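Local coordinates for protein short-chain dehydrogenase/reductase SDR (Paraburkholderia phymatum, PDB 5VA8) that binds NADP and probably catalyses an NADP(H)-dependent oxidation or reduction, as a member of the short-chain dehydrogenase/reductase family, at residues P49-L52 against D53-A57; T232-E235 against F236-C240. One frame throughout, in Å; residues are numbered along the deposited sequence. Where two conformers were deposited one is given.

Contact 1. Residues P49-L52 against D53-A57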
ATOM      1  N   PRO A  49     -38.120  -8.661 -10.937  1.00 17.59           N
ATOM      2  CA  PRO A  49     -39.155  -8.259  -9.964  1.00 17.89           C
ATOM      3  C   PRO A  49     -39.459  -9.282  -8.886  1.00 21.99           C
ATOM      4  O   PRO A  49     -39.714  -8.881  -7.745  1.00 20.10           O
ATOM      5  CB  PRO A  49     -40.382  -8.009 -10.854  1.00 19.37           C
ATOM      6  CG  PRO A  49     -39.784  -7.575 -12.166  1.00 19.95           C
ATOM      7  CD  PRO A  49     -38.557  -8.453 -12.328  1.00 18.41           C
ATOM      8  N   GLU A  50     -39.470 -10.580  -9.208  1.00 21.39           N
ATOM      9  CA  GLU A  50     -39.916 -11.579  -8.240  1.00 24.44           C
ATOM     10  C   GLU A  50     -39.151 -11.467  -6.923  1.00 22.93           C
ATOM     11  O   GLU A  50     -39.745 -11.283  -5.854  1.00 23.01           O
ATOM     12  CB  GLU A  50     -39.768 -12.989  -8.806  1.00 32.72           C
ATOM     13  CG  GLU A  50     -40.421 -14.026  -7.893  1.00 44.19           C
ATOM     14  CD  GLU A  50     -40.030 -15.454  -8.213  1.00 57.53           C
ATOM     15  OE1 GLU A  50     -39.135 -15.662  -9.059  1.00 62.92           O
ATOM     16  OE2 GLU A  50     -40.620 -16.372  -7.606  1.00 63.75           O
ATOM     17  N   THR A  51     -37.822 -11.564  -6.988  1.00 20.51           N
ATOM     18  CA  THR A  51     -37.036 -11.538  -5.762  1.00 18.38           C
ATOM     19  C   THR A  51     -36.966 -10.132  -5.186  1.00 16.92           C
ATOM     20  O   THR A  51     -36.922  -9.966  -3.961  1.00 17.92           O
ATOM     21  CB  THR A  51     -35.631 -12.094  -6.020  1.00 22.73           C
ATOM     22  OG1 THR A  51     -35.734 -13.441  -6.505  1.00 26.07           O
ATOM     23  CG2 THR A  51     -34.819 -12.113  -4.735  1.00 23.07           C
ATOM     24  N   LEU A  52     -36.983  -9.115  -6.052  1.00 16.62           N
ATOM     25  CA  LEU A  52     -36.980  -7.733  -5.581  1.00 16.52           C
ATOM     26  C   LEU A  52     -38.188  -7.448  -4.696  1.00 17.76           C
ATOM     27  O   LEU A  52     -38.055  -6.886  -3.602  1.00 18.21           O
ATOM     28  CB  LEU A  52     -36.954  -6.783  -6.780  1.00 15.34           C
ATOM     29  CG  LEU A  52     -37.134  -5.305  -6.450  1.00 15.08           C
ATOM     30  CD1 LEU A  52     -35.923  -4.767  -5.697  1.00 17.04           C
ATOM     31  CD2 LEU A  52     -37.383  -4.510  -7.738  1.00 21.95           C
ATOM     32  N   ASP A  53     -39.384  -7.809  -5.169  1.00 17.30           N
ATOM     33  CA  ASP A  53     -40.600  -7.531  -4.412  1.00 17.33           C
ATOM     34  C   ASP A  53     -40.626  -8.308  -3.106  1.00 19.32           C
ATOM     35  O   ASP A  53     -41.117  -7.812  -2.087  1.00 20.43           O
ATOM     36  CB  ASP A  53     -41.833  -7.878  -5.249  1.00 18.97           C
ATOM     37  CG  ASP A  53     -41.978  -7.001  -6.475  1.00 20.68           C
ATOM     38  OD1 ASP A  53     -41.271  -5.978  -6.566  1.00 22.33           O
ATOM     39  OD2 ASP A  53     -42.813  -7.346  -7.343  1.00 24.22           O
ATOM     40  N   ALA A  54     -40.110  -9.534  -3.118  1.00 18.52           N
ATOM     41  CA  ALA A  54     -40.126 -10.348  -1.906  1.00 19.62           C
ATOM     42  C   ALA A  54     -39.179  -9.779  -0.856  1.00 20.92           C
ATOM     43  O   ALA A  54     -39.537  -9.650   0.322  1.00 19.83           O
ATOM     44  CB  ALA A  54     -39.761 -11.791  -2.249  1.00 22.13           C
ATOM     45  N   THR A  55     -37.965  -9.418  -1.269  1.00 17.56           N
ATOM     46  CA  THR A  55     -37.032  -8.802  -0.332  1.00 17.16           C
ATOM     47  C   THR A  55     -37.571  -7.474   0.187  1.00 18.55           C
ATOM     48  O   THR A  55     -37.415  -7.155   1.373  1.00 18.19           O
ATOM     49  CB  THR A  55     -35.672  -8.624  -1.003  1.00 15.35           C
ATOM     50  OG1 THR A  55     -35.119  -9.921  -1.261  1.00 17.54           O
ATOM     51  CG2 THR A  55     -34.713  -7.834  -0.112  1.00 14.84           C
ATOM     52  N   ALA A  56     -38.215  -6.684  -0.680  1.00 16.08           N
ATOM     53  CA  ALA A  56     -38.799  -5.433  -0.205  1.00 17.48           C
ATOM     54  C   ALA A  56     -39.849  -5.697   0.872  1.00 19.44           C
ATOM     55  O   ALA A  56     -39.858  -5.028   1.914  1.00 18.74           O
ATOM     56  CB  ALA A  56     -39.400  -4.647  -1.371  1.00 18.59           C
ATOM     57  N   ALA A  57     -40.712  -6.694   0.657  1.00 17.80           N
ATOM     58  CA  ALA A  57     -41.724  -7.022   1.657  1.00 17.85           C
ATOM     59  C   ALA A  57     -41.083  -7.488   2.957  1.00 20.00           C
ATOM     60  O   ALA A  57     -41.549  -7.136   4.047  1.00 20.96           O
ATOM     61  CB  ALA A  57     -42.674  -8.091   1.121  1.00 19.12           C
TER

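Contact 2. Residues T232-E235 against F236-C240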
ATOM      1  N   THR A 232     -20.401 -13.432   5.970  1.00 17.63           N
ATOM      2  CA  THR A 232     -21.860 -13.442   5.888  1.00 20.25           C
ATOM      3  C   THR A 232     -22.369 -12.112   5.350  1.00 17.33           C
ATOM      4  O   THR A 232     -21.799 -11.062   5.666  1.00 16.06           O
ATOM      5  CB  THR A 232     -22.511 -13.694   7.257  1.00 18.45           C
ATOM      6  OG1 THR A 232     -22.304 -12.555   8.110  1.00 18.98           O
ATOM      7  CG2 THR A 232     -21.928 -14.926   7.915  1.00 23.73           C
ATOM      8  N   PRO A 233     -23.431 -12.104   4.541  1.00 17.20           N
ATOM      9  CA  PRO A 233     -23.992 -10.809   4.133  1.00 16.95           C
ATOM     10  C   PRO A 233     -24.410  -9.950   5.308  1.00 18.54           C
ATOM     11  O   PRO A 233     -24.314  -8.721   5.221  1.00 17.62           O
ATOM     12  CB  PRO A 233     -25.191 -11.202   3.255  1.00 19.54           C
ATOM     13  CG  PRO A 233     -24.835 -12.537   2.730  1.00 23.43           C
ATOM     14  CD  PRO A 233     -24.076 -13.229   3.844  1.00 20.79           C
ATOM     15  N   ASP A 234     -24.852 -10.558   6.413  1.00 19.82           N
ATOM     16  CA  ASP A 234     -25.249  -9.772   7.581  1.00 20.79           C
ATOM     17  C   ASP A 234     -24.088  -8.939   8.117  1.00 17.89           C
ATOM     18  O   ASP A 234     -24.223  -7.727   8.314  1.00 17.39           O
ATOM     19  CB  ASP A 234     -25.804 -10.695   8.672  1.00 25.64           C
ATOM     20  CG  ASP A 234     -26.345  -9.927   9.874  1.00 44.11           C
ATOM     21  OD1 ASP A 234     -25.542  -9.420  10.686  1.00 47.83           O
ATOM     22  OD2 ASP A 234     -27.583  -9.826  10.006  1.00 54.14           O
ATOM     23  N   GLU A 235     -22.935  -9.571   8.373  1.00 17.25           N
ATOM     24  CA  GLU A 235     -21.824  -8.804   8.935  1.00 14.93           C
ATOM     25  C   GLU A 235     -21.290  -7.781   7.939  1.00 17.72           C
ATOM     26  O   GLU A 235     -20.835  -6.710   8.350  1.00 14.50           O
ATOM     27  CB  GLU A 235     -20.705  -9.738   9.422  1.00 16.93           C
ATOM     28  CG  GLU A 235     -19.852 -10.371   8.318  1.00 16.85           C
ATOM     29  CD  GLU A 235     -18.995 -11.520   8.820  1.00 17.36           C
ATOM     30  OE1 GLU A 235     -18.499 -11.455   9.975  1.00 18.20           O
ATOM     31  OE2 GLU A 235     -18.818 -12.492   8.058  1.00 16.82           O
ATOM     32  N   PHE A 236     -21.355  -8.077   6.636  1.00 15.63           N
ATOM     33  CA  PHE A 236     -20.978  -7.088   5.630  1.00 14.77           C
ATOM     34  C   PHE A 236     -21.877  -5.859   5.724  1.00 13.26           C
ATOM     35  O   PHE A 236     -21.398  -4.718   5.736  1.00 14.19           O
ATOM     36  CB  PHE A 236     -21.063  -7.708   4.232  1.00 14.25           C
ATOM     37  CG  PHE A 236     -20.488  -6.838   3.149  1.00 14.71           C
ATOM     38  CD1 PHE A 236     -19.117  -6.817   2.908  1.00 15.83           C
ATOM     39  CD2 PHE A 236     -21.316  -6.024   2.383  1.00 14.69           C
ATOM     40  CE1 PHE A 236     -18.584  -6.009   1.907  1.00 14.88           C
ATOM     41  CE2 PHE A 236     -20.787  -5.212   1.385  1.00 13.85           C
ATOM     42  CZ  PHE A 236     -19.423  -5.202   1.150  1.00 13.53           C
ATOM     43  N   GLY A 237     -23.192  -6.087   5.818  1.00 14.44           N
ATOM     44  CA  GLY A 237     -24.123  -4.979   5.956  1.00 14.76           C
ATOM     45  C   GLY A 237     -23.901  -4.166   7.219  1.00 13.11           C
ATOM     46  O   GLY A 237     -24.075  -2.945   7.215  1.00 14.84           O
ATOM     47  N   ARG A 238     -23.533  -4.829   8.322  1.00 14.91           N
ATOM     48  CA  ARG A 238     -23.278  -4.091   9.556  0.54 13.03           C
ATOM     49  C   ARG A 238     -22.088  -3.152   9.401  1.00 12.91           C
ATOM     50  O   ARG A 238     -22.115  -2.024   9.905  1.00 14.12           O
ATOM     51  CB  ARG A 238     -23.045  -5.055  10.722  0.54 15.95           C
ATOM     52  CG  ARG A 238     -24.166  -6.046  10.968  0.54 20.24           C
ATOM     53  CD  ARG A 238     -25.475  -5.391  11.374  0.54 26.65           C
ATOM     54  NE  ARG A 238     -26.442  -6.411  11.784  0.54 34.03           N
ATOM     55  CZ  ARG A 238     -27.728  -6.182  12.039  0.54 36.09           C
ATOM     56  NH1 ARG A 238     -28.228  -4.959  11.923  0.54 31.91           N
ATOM     57  NH2 ARG A 238     -28.517  -7.183  12.406  0.54 37.07           N
ATOM     58  N   ALA A 239     -21.031  -3.597   8.714  1.00 13.32           N
ATOM     59  CA  ALA A 239     -19.905  -2.700   8.461  1.00 13.63           C
ATOM     60  C   ALA A 239     -20.330  -1.529   7.585  1.00 12.70           C
ATOM     61  O   ALA A 239     -19.928  -0.386   7.825  1.00 14.85           O
ATOM     62  CB  ALA A 239     -18.751  -3.458   7.808  1.00 16.16           C
ATOM     63  N   CYS A 240     -21.154  -1.796   6.572  1.00 12.39           N
ATOM     64  CA  CYS A 240     -21.698  -0.718   5.758  1.00 12.74           C
ATOM     65  C   CYS A 240     -22.474   0.279   6.617  1.00 12.38           C
ATOM     66  O   CYS A 240     -22.305   1.496   6.487  1.00 14.03           O
ATOM     67  CB  CYS A 240     -22.593  -1.305   4.671  1.00 13.93           C
ATOM     68  SG  CYS A 240     -23.306  -0.070   3.552  1.00 14.85           S
TER

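Contact 1. Residues P49-L52 against D53-A57
Asp53 meets Pro49 one helical turn back through both its backbone and its side chain. Its N-H gives a nearly linear bond from Asp53 N to Pro49 O (2.8 Å, 171° at the hydrogen). Its CG stands beside the backbone N, anti to the carbonyl carbon (chi1 -65°), which swings the carboxylate back over the same carbonyl: Asp53 CG lies 3.2 Å from Pro49 O. Asp53 OD1 and OD2 both stay 3.5 Å from Pro49 O, acceptor facing acceptor, and within the two segments it is the backbone N-H of Asp53 that holds that carbonyl.

Leu52 sends its chain to the buried side. Leu52 CG passes 4.2 Å from Asp53 OD1, and beyond the helix the side chain rests on Ile44 and Ala46 of strand 41-46 and on Ala69 and Ala71 of strand 67-71. Leu52 O accepts from Ala56 N at 2.9 Å.

Thr51 and Thr55 repeat the i to i+4 spacing. Thr55 N bonds to Thr51 O (2.9 Å), while Thr51 CG2 passes 4.1 Å from Thr55 OG1, a hydroxyl hydrogen-bonded to Ser24 O. The backbone bonds from Asp53, Thr55 and Ala56 are those of a regular alpha-helix, here the first turns of the crossover helix in the beta-alpha-beta unit 41-46, 49-63, 67-71 of a Rossmann fold.

Contact 2. Residues T232-E235 against F236-C240
Residues 232-235 and 236-240 run on without a break, Thr232 at the N-cap followed by the first turns of helix 233-243, and four backbone bonds of i to i+4 spacing link them. Phe236 N donates to Thr232 O at 3.2 Å, so the first turn already closes on the residue ahead of the helix. Gly237 N to Pro233 O, Arg238 N to Asp234 O and Ala239 N to Glu235 O continue the series.

At the N-terminus Thr232 and Glu235 form a capping box. Thr232 OG1 accepts from Glu235 N at 3.1 Å, and Thr232 N returns a bond to Glu235 OE2 at 2.8 Å, meeting that oxygen on its anti side and somewhat out of the carboxylate plane. Glu235 reaches back because its CG sits between the backbone N and the carbonyl carbon (chi1 75°), with the chain extended beyond. OE2 is also salt-bridged to Arg229, so one oxygen serves both the cap and a charge.

Asp234 and Arg238, one turn apart, are joined by a salt bridge whose one hydrogen bond is weak: Arg238 NE to Asp234 OD1, 3.3 Å and 145° at the hydrogen. Arg238 was modelled in two conformers; the bridge holds for the one described and is not certain for the other. OD1 comes to the guanidinium edge near its plane, but the carboxylate is turned 69° from that plane, and Asp234 OD2 stays 3.7 Å from Arg238 NH2. Nearer the backbone, Arg238 CG lies 3.1 Å from Asp234 O.

Phe236 leaves in another direction. Its CB touches Pro233 O, while its ring packs edge-to-face with Phe194 and against Leu27 and Cys31 of helix 26-37. Ala239 and Arg238 instead pack on Phe242 and His247 of a second subunit.

Contacts 1 and 2 each lie in the opening turns of a helix, but contact 2 has a capping box and a salt bridge, whereas no side-chain bond crosses between the segments of contact 1. They do not touch: their centres are 20 Å apart and their nearest atoms about 11 Å. Both lie near the bound NADP, with the side chain of Thr51 in contact 1 about 6 Å from it and that of Pro233 in contact 2 about 7 Å. The side chain of Phe236 is about 10 Å from the bound phosphanetriyltripropanoic acid. Their surroundings differ: no other chain of the assembly touches 49-57, whereas 232-240 packs on a second subunit. The centre of contact 2 also lies closer to the centre of the chain, at 10 Å against 18 Å.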